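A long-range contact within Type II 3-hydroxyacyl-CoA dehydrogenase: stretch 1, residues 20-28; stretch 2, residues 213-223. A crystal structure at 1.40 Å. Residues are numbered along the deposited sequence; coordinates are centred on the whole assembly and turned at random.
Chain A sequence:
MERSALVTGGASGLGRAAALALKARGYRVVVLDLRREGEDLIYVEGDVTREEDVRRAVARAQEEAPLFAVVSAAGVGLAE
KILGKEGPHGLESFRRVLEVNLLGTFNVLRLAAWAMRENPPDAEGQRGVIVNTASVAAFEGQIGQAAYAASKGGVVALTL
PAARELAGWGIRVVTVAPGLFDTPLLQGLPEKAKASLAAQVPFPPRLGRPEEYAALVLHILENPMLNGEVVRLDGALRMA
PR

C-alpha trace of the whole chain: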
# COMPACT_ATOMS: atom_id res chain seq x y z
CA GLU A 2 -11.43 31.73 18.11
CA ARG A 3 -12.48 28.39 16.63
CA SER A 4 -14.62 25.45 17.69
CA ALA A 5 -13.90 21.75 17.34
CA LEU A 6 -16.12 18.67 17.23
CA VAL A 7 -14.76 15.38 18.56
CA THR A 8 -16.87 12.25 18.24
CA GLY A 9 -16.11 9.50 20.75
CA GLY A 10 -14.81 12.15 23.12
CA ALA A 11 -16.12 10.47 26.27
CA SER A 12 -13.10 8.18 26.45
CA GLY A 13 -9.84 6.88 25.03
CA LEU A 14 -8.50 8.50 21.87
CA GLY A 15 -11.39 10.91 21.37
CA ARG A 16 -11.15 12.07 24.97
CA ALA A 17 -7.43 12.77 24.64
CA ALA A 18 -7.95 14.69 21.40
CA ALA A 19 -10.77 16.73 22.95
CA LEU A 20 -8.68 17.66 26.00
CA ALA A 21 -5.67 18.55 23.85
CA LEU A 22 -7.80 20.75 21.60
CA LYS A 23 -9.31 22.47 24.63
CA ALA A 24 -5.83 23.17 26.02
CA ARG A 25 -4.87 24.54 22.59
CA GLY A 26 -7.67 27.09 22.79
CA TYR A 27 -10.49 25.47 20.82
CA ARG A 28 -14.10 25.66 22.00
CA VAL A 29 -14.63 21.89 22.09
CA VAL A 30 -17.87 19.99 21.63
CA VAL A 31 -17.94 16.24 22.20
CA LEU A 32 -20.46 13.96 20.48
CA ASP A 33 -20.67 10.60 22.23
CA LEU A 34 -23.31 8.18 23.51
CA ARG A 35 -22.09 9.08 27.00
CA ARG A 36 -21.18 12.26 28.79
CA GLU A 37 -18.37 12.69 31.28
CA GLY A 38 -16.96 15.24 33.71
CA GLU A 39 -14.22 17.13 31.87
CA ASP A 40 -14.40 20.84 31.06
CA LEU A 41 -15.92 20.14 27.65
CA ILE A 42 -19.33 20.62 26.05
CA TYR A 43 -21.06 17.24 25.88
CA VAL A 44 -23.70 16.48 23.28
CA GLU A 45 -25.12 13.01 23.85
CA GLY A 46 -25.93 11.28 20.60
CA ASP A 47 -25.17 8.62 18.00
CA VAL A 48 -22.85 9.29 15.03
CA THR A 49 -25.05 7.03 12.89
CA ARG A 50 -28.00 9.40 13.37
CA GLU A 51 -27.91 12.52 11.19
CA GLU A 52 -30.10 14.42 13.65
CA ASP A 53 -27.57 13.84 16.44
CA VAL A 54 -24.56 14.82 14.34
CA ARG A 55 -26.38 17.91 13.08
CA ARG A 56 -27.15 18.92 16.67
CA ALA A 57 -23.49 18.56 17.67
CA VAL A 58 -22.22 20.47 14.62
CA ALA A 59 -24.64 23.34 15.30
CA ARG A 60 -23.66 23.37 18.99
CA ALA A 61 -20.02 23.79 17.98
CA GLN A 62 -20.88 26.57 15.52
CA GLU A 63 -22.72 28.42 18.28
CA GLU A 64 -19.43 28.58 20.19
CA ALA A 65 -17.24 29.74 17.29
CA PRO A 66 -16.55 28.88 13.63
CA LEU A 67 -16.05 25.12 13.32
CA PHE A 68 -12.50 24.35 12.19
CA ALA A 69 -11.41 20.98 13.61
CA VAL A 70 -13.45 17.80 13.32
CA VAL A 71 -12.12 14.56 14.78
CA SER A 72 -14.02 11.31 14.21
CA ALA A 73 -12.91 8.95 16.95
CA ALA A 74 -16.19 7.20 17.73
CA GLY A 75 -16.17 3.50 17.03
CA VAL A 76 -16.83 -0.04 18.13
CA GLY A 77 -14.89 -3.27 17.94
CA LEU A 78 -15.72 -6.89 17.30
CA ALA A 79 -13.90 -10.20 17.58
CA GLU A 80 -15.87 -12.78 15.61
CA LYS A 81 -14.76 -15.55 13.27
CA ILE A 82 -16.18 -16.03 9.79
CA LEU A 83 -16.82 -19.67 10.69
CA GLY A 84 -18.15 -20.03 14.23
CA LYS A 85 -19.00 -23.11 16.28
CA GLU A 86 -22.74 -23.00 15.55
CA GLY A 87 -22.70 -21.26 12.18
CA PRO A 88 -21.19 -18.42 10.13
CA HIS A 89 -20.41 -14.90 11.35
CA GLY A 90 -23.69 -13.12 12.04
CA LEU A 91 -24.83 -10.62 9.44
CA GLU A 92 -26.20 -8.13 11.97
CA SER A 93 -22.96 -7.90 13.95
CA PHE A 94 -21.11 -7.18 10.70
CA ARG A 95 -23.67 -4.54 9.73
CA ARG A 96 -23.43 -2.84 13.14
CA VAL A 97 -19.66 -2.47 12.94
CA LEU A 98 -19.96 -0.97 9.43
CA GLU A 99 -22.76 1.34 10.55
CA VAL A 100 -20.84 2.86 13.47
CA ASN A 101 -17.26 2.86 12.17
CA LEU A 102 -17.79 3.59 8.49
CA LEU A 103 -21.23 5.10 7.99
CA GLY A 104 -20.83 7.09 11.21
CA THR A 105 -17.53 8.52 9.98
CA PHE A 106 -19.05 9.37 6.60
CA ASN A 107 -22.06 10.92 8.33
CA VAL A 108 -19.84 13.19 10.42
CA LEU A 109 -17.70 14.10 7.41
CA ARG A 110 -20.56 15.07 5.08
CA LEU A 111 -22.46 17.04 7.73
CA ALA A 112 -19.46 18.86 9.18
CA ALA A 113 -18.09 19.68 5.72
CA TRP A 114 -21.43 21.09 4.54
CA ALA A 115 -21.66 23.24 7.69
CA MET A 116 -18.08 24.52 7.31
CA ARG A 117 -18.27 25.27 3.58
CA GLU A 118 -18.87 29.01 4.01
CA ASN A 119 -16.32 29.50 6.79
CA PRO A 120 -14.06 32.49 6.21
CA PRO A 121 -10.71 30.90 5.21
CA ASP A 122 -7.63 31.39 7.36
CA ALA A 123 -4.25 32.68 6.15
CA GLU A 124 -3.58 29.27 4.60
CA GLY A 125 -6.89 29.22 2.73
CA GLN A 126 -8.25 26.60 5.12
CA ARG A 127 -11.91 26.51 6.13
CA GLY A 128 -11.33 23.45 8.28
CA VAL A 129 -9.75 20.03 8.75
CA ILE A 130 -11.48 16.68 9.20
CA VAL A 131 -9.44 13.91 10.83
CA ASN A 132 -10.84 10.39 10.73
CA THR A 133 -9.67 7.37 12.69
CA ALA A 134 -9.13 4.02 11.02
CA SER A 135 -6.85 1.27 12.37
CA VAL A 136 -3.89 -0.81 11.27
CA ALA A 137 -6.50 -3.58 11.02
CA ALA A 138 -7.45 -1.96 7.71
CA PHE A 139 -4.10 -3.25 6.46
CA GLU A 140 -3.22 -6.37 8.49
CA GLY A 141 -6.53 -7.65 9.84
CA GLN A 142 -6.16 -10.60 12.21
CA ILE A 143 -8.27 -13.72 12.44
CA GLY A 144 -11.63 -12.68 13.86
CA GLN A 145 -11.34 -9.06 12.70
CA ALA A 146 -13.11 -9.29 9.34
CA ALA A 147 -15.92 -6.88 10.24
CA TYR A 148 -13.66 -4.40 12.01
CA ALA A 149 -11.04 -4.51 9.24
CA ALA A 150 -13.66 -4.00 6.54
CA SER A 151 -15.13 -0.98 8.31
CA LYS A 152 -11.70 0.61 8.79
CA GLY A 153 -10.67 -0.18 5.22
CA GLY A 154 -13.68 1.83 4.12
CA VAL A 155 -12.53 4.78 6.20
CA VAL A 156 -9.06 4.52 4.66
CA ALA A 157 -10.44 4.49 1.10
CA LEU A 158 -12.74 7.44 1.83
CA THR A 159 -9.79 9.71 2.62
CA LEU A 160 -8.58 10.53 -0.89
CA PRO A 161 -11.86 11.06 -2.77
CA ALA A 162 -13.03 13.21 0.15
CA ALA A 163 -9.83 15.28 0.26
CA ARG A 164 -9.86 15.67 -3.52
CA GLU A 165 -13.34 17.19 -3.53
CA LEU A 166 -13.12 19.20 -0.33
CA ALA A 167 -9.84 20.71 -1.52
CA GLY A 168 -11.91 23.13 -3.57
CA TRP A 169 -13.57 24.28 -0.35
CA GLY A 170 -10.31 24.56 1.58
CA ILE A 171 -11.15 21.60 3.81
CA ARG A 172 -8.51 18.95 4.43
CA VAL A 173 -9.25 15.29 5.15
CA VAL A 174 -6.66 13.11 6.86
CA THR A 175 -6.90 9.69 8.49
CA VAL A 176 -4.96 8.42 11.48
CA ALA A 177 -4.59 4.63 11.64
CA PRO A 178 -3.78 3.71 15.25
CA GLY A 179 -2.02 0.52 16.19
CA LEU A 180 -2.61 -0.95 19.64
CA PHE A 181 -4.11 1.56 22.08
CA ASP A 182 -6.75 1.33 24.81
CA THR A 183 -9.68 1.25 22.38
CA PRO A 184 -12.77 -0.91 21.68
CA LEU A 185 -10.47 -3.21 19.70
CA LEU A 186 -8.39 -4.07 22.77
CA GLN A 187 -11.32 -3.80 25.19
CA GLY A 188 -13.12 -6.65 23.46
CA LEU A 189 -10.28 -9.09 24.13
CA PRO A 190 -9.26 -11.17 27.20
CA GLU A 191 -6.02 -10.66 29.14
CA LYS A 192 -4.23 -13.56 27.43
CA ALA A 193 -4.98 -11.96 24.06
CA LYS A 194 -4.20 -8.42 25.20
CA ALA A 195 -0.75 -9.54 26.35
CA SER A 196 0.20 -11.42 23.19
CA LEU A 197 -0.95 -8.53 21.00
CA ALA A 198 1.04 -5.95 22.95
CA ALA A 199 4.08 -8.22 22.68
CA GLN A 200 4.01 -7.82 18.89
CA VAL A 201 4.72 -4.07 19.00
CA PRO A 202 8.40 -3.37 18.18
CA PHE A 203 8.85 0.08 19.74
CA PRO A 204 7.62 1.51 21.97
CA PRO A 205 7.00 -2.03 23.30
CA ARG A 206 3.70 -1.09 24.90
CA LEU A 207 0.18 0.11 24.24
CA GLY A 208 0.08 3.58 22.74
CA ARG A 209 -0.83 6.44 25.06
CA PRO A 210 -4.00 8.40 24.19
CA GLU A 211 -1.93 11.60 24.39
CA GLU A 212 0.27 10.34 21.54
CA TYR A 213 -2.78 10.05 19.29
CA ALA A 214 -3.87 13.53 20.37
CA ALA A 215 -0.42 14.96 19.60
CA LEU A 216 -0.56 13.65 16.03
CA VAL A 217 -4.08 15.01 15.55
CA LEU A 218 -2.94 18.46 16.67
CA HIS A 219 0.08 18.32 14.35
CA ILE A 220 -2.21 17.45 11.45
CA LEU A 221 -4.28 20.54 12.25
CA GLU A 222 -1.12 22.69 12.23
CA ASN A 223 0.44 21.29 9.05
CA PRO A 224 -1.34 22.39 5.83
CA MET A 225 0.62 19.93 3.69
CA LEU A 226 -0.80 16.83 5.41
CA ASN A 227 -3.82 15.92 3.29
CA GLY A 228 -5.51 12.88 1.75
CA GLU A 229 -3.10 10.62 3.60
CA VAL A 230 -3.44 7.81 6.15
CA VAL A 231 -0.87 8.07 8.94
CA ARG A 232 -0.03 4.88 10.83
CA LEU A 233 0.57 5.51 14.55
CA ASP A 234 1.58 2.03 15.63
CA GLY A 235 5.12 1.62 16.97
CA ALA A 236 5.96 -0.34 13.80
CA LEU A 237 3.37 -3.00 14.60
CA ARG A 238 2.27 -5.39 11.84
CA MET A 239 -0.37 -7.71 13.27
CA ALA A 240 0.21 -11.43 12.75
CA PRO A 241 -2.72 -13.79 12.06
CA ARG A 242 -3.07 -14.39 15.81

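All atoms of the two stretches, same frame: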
# COMPACT_ATOMS: atom_id res chain seq x y z
N LEU A 20 -9.40 16.94 24.95
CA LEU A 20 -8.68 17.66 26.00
C LEU A 20 -7.51 18.45 25.43
O LEU A 20 -7.25 19.57 25.85
CB LEU A 20 -8.19 16.68 27.08
CG LEU A 20 -9.30 16.05 27.93
CD1 LEU A 20 -8.70 14.98 28.84
CD2 LEU A 20 -9.99 17.13 28.76
N ALA A 21 -6.80 17.87 24.46
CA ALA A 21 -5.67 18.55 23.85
C ALA A 21 -6.14 19.77 23.07
O ALA A 21 -5.50 20.82 23.09
CB ALA A 21 -4.92 17.60 22.93
N LEU A 22 -7.26 19.63 22.37
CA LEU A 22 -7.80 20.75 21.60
C LEU A 22 -8.26 21.86 22.53
O LEU A 22 -8.08 23.04 22.24
CB LEU A 22 -8.95 20.26 20.72
CG LEU A 22 -8.53 19.40 19.53
CD1 LEU A 22 -9.74 18.71 18.92
CD2 LEU A 22 -7.81 20.26 18.49
N LYS A 23 -8.85 21.48 23.66
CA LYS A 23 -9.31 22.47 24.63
C LYS A 23 -8.11 23.25 25.16
O LYS A 23 -8.15 24.48 25.26
CB LYS A 23 -10.04 21.78 25.78
CG LYS A 23 -10.61 22.73 26.83
CD LYS A 23 -11.72 23.60 26.25
CE LYS A 23 -12.24 24.60 27.28
NZ LYS A 23 -12.75 23.93 28.50
N ALA A 24 -7.04 22.54 25.50
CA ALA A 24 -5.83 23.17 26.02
C ALA A 24 -5.20 24.09 24.97
O ALA A 24 -4.54 25.07 25.32
CB ALA A 24 -4.83 22.11 26.45
N ARG A 25 -5.41 23.76 23.70
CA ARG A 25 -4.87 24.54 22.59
C ARG A 25 -5.67 25.82 22.36
O ARG A 25 -5.22 26.72 21.65
CB ARG A 25 -4.86 23.70 21.32
CG ARG A 25 -4.30 24.40 20.08
CD ARG A 25 -2.81 24.66 20.20
NE ARG A 25 -2.27 25.30 19.00
CZ ARG A 25 -2.57 26.53 18.60
NH1 ARG A 25 -3.42 27.27 19.31
NH2 ARG A 25 -2.03 27.02 17.49
N GLY A 26 -6.86 25.90 22.95
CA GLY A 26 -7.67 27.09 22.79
C GLY A 26 -8.97 26.92 22.03
O GLY A 26 -9.73 27.88 21.86
N TYR A 27 -9.25 25.71 21.55
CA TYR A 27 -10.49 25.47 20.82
C TYR A 27 -11.68 25.37 21.76
O TYR A 27 -11.54 24.97 22.91
CB TYR A 27 -10.41 24.15 20.03
CG TYR A 27 -9.56 24.18 18.78
CD1 TYR A 27 -8.19 23.99 18.85
CD2 TYR A 27 -10.14 24.41 17.54
CE1 TYR A 27 -7.40 24.01 17.70
CE2 TYR A 27 -9.37 24.43 16.38
CZ TYR A 27 -8.00 24.23 16.47
OH TYR A 27 -7.24 24.25 15.32
N ARG A 28 -12.85 25.77 21.25
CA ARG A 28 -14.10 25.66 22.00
C ARG A 28 -14.55 24.27 21.56
O ARG A 28 -15.06 24.09 20.45
CB ARG A 28 -15.10 26.72 21.52
CG ARG A 28 -14.69 28.15 21.81
CD ARG A 28 -14.85 28.48 23.28
NE ARG A 28 -14.67 29.91 23.55
CZ ARG A 28 -14.96 30.49 24.70
NH1 ARG A 28 -15.46 29.78 25.71
NH2 ARG A 28 -14.76 31.80 24.86
N TYR A 213 -1.83 9.94 20.39
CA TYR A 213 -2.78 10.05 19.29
C TYR A 213 -3.19 11.52 19.20
O TYR A 213 -3.23 12.10 18.12
CB TYR A 213 -4.00 9.16 19.55
CG TYR A 213 -5.22 9.50 18.72
CD1 TYR A 213 -6.20 10.37 19.21
CD2 TYR A 213 -5.41 8.95 17.46
CE1 TYR A 213 -7.33 10.68 18.46
CE2 TYR A 213 -6.55 9.25 16.70
CZ TYR A 213 -7.50 10.11 17.21
OH TYR A 213 -8.63 10.41 16.48
N ALA A 214 -3.47 12.13 20.35
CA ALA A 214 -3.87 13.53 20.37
C ALA A 214 -2.79 14.44 19.79
O ALA A 214 -3.09 15.39 19.07
CB ALA A 214 -4.19 13.96 21.80
N ALA A 215 -1.53 14.15 20.10
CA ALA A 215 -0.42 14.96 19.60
C ALA A 215 -0.36 14.93 18.08
O ALA A 215 -0.11 15.95 17.44
CB ALA A 215 0.90 14.46 20.19
N LEU A 216 -0.59 13.76 17.49
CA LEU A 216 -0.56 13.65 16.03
C LEU A 216 -1.74 14.42 15.43
O LEU A 216 -1.58 15.12 14.43
CB LEU A 216 -0.62 12.19 15.59
CG LEU A 216 -0.71 11.97 14.07
CD1 LEU A 216 0.48 12.61 13.38
CD2 LEU A 216 -0.76 10.47 13.78
N VAL A 217 -2.91 14.30 16.04
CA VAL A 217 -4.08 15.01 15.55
C VAL A 217 -3.79 16.51 15.55
O VAL A 217 -4.08 17.20 14.57
CB VAL A 217 -5.33 14.71 16.41
CG1 VAL A 217 -6.48 15.65 16.03
CG2 VAL A 217 -5.75 13.26 16.20
N LEU A 218 -3.23 17.03 16.64
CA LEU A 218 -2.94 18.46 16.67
C LEU A 218 -1.88 18.85 15.64
O LEU A 218 -1.91 19.92 15.04
CB LEU A 218 -2.44 18.82 18.07
CG LEU A 218 -3.55 19.41 18.94
CD1 LEU A 218 -4.62 18.37 19.28
CD2 LEU A 218 -3.04 19.95 20.28
N HIS A 219 -0.91 17.98 15.37
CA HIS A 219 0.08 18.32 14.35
C HIS A 219 -0.60 18.38 12.98
O HIS A 219 -0.29 19.25 12.17
CB HIS A 219 1.22 17.32 14.29
CG HIS A 219 2.23 17.66 13.23
ND1 HIS A 219 2.99 18.81 13.29
CD2 HIS A 219 2.52 17.07 12.05
CE1 HIS A 219 3.70 18.92 12.18
NE2 HIS A 219 3.43 17.88 11.41
N ILE A 220 -1.51 17.45 12.72
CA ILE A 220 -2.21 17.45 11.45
C ILE A 220 -2.93 18.78 11.27
O ILE A 220 -2.89 19.38 10.20
CB ILE A 220 -3.22 16.28 11.37
CG1 ILE A 220 -2.46 14.95 11.30
CG2 ILE A 220 -4.14 16.45 10.16
CD1 ILE A 220 -3.31 13.73 11.55
N LEU A 221 -3.57 19.27 12.33
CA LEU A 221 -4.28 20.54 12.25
C LEU A 221 -3.34 21.70 11.94
O LEU A 221 -3.73 22.66 11.26
CB LEU A 221 -5.02 20.82 13.56
CG LEU A 221 -6.15 19.86 13.91
CD1 LEU A 221 -6.72 20.24 15.26
CD2 LEU A 221 -7.24 19.90 12.84
N GLU A 222 -2.11 21.63 12.43
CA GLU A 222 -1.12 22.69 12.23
C GLU A 222 -0.25 22.58 10.98
O GLU A 222 0.53 23.49 10.70
CB GLU A 222 -0.20 22.78 13.45
CG GLU A 222 -0.83 23.43 14.67
CD GLU A 222 0.14 23.51 15.83
OE1 GLU A 222 -0.13 24.29 16.78
OE2 GLU A 222 1.16 22.79 15.81
N ASN A 223 -0.38 21.48 10.24
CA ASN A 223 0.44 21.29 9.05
C ASN A 223 -0.41 21.21 7.79
O ASN A 223 -0.94 20.16 7.45
CB ASN A 223 1.27 20.01 9.18
CG ASN A 223 2.43 19.98 8.20
OD1 ASN A 223 2.34 20.54 7.11
ND2 ASN A 223 3.51 19.31 8.59

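Two helices whose touching residues lie at least 193 positions apart in sequence pack side by side here, their axes 9.9 Å apart at closest approach and their N-to-C directions 50° apart. The approach is tightest where side chains are smallest: the CA atoms of Ala21 and Ala214 are 6.4 Å apart, and their methyl groups, both directed toward the other helix, meet at 3.9 Å from CB to CB. Alanine suits this point because a single methyl on each side already fills the gap.

One turn on, Leu218 takes over and is the most covered residue of the contact. Its chi1 of -98° lies between wells, with chi2 p; in this conformation CD1 rests 3.7 Å from Ala21 CB and 3.8 Å from Leu22 CD2, while CD2 lies 4.3 Å from Arg25 CB. Leu22 leaves its backbone sideways, but its common m,t rotamer brings CD2 within 3.4 Å of Leu221 CD1. Leu221 is also m,t, and the same CD1 sits 4.0 Å from Tyr27 OH, approaching the ring obliquely. Tyr27 CZ lies 4.4 Å from Leu221 CD1, so the ring end also borders this cluster, and the hydroxyl is satisfied by a hydrogen bond elsewhere in the structure.

At the exposed margin, apolar packing gives way to charge. Arg25, with chi1 t, chi2 p and chi3 t, places its guanidinium edge against Glu222, whose m,t chain carries the carboxylate across from a sideways start. Arg25 NE donates to Glu222 OE1 at 3.2 Å, forming a salt bridge; a weak hydrogen bond runs from Arg25 NH2 to Glu222 OE1 at 3.4 Å. Long, flexible chains suit this exposed position, where their charged ends can pair while remaining near solvent.

Just beyond, Gly26 closes the first helix in a Schellman motif. Its phi of 114° calls for glycine, since a CB would jam against the preceding carbonyl oxygen, and the chain then turns to bring Tyr27 toward Leu221.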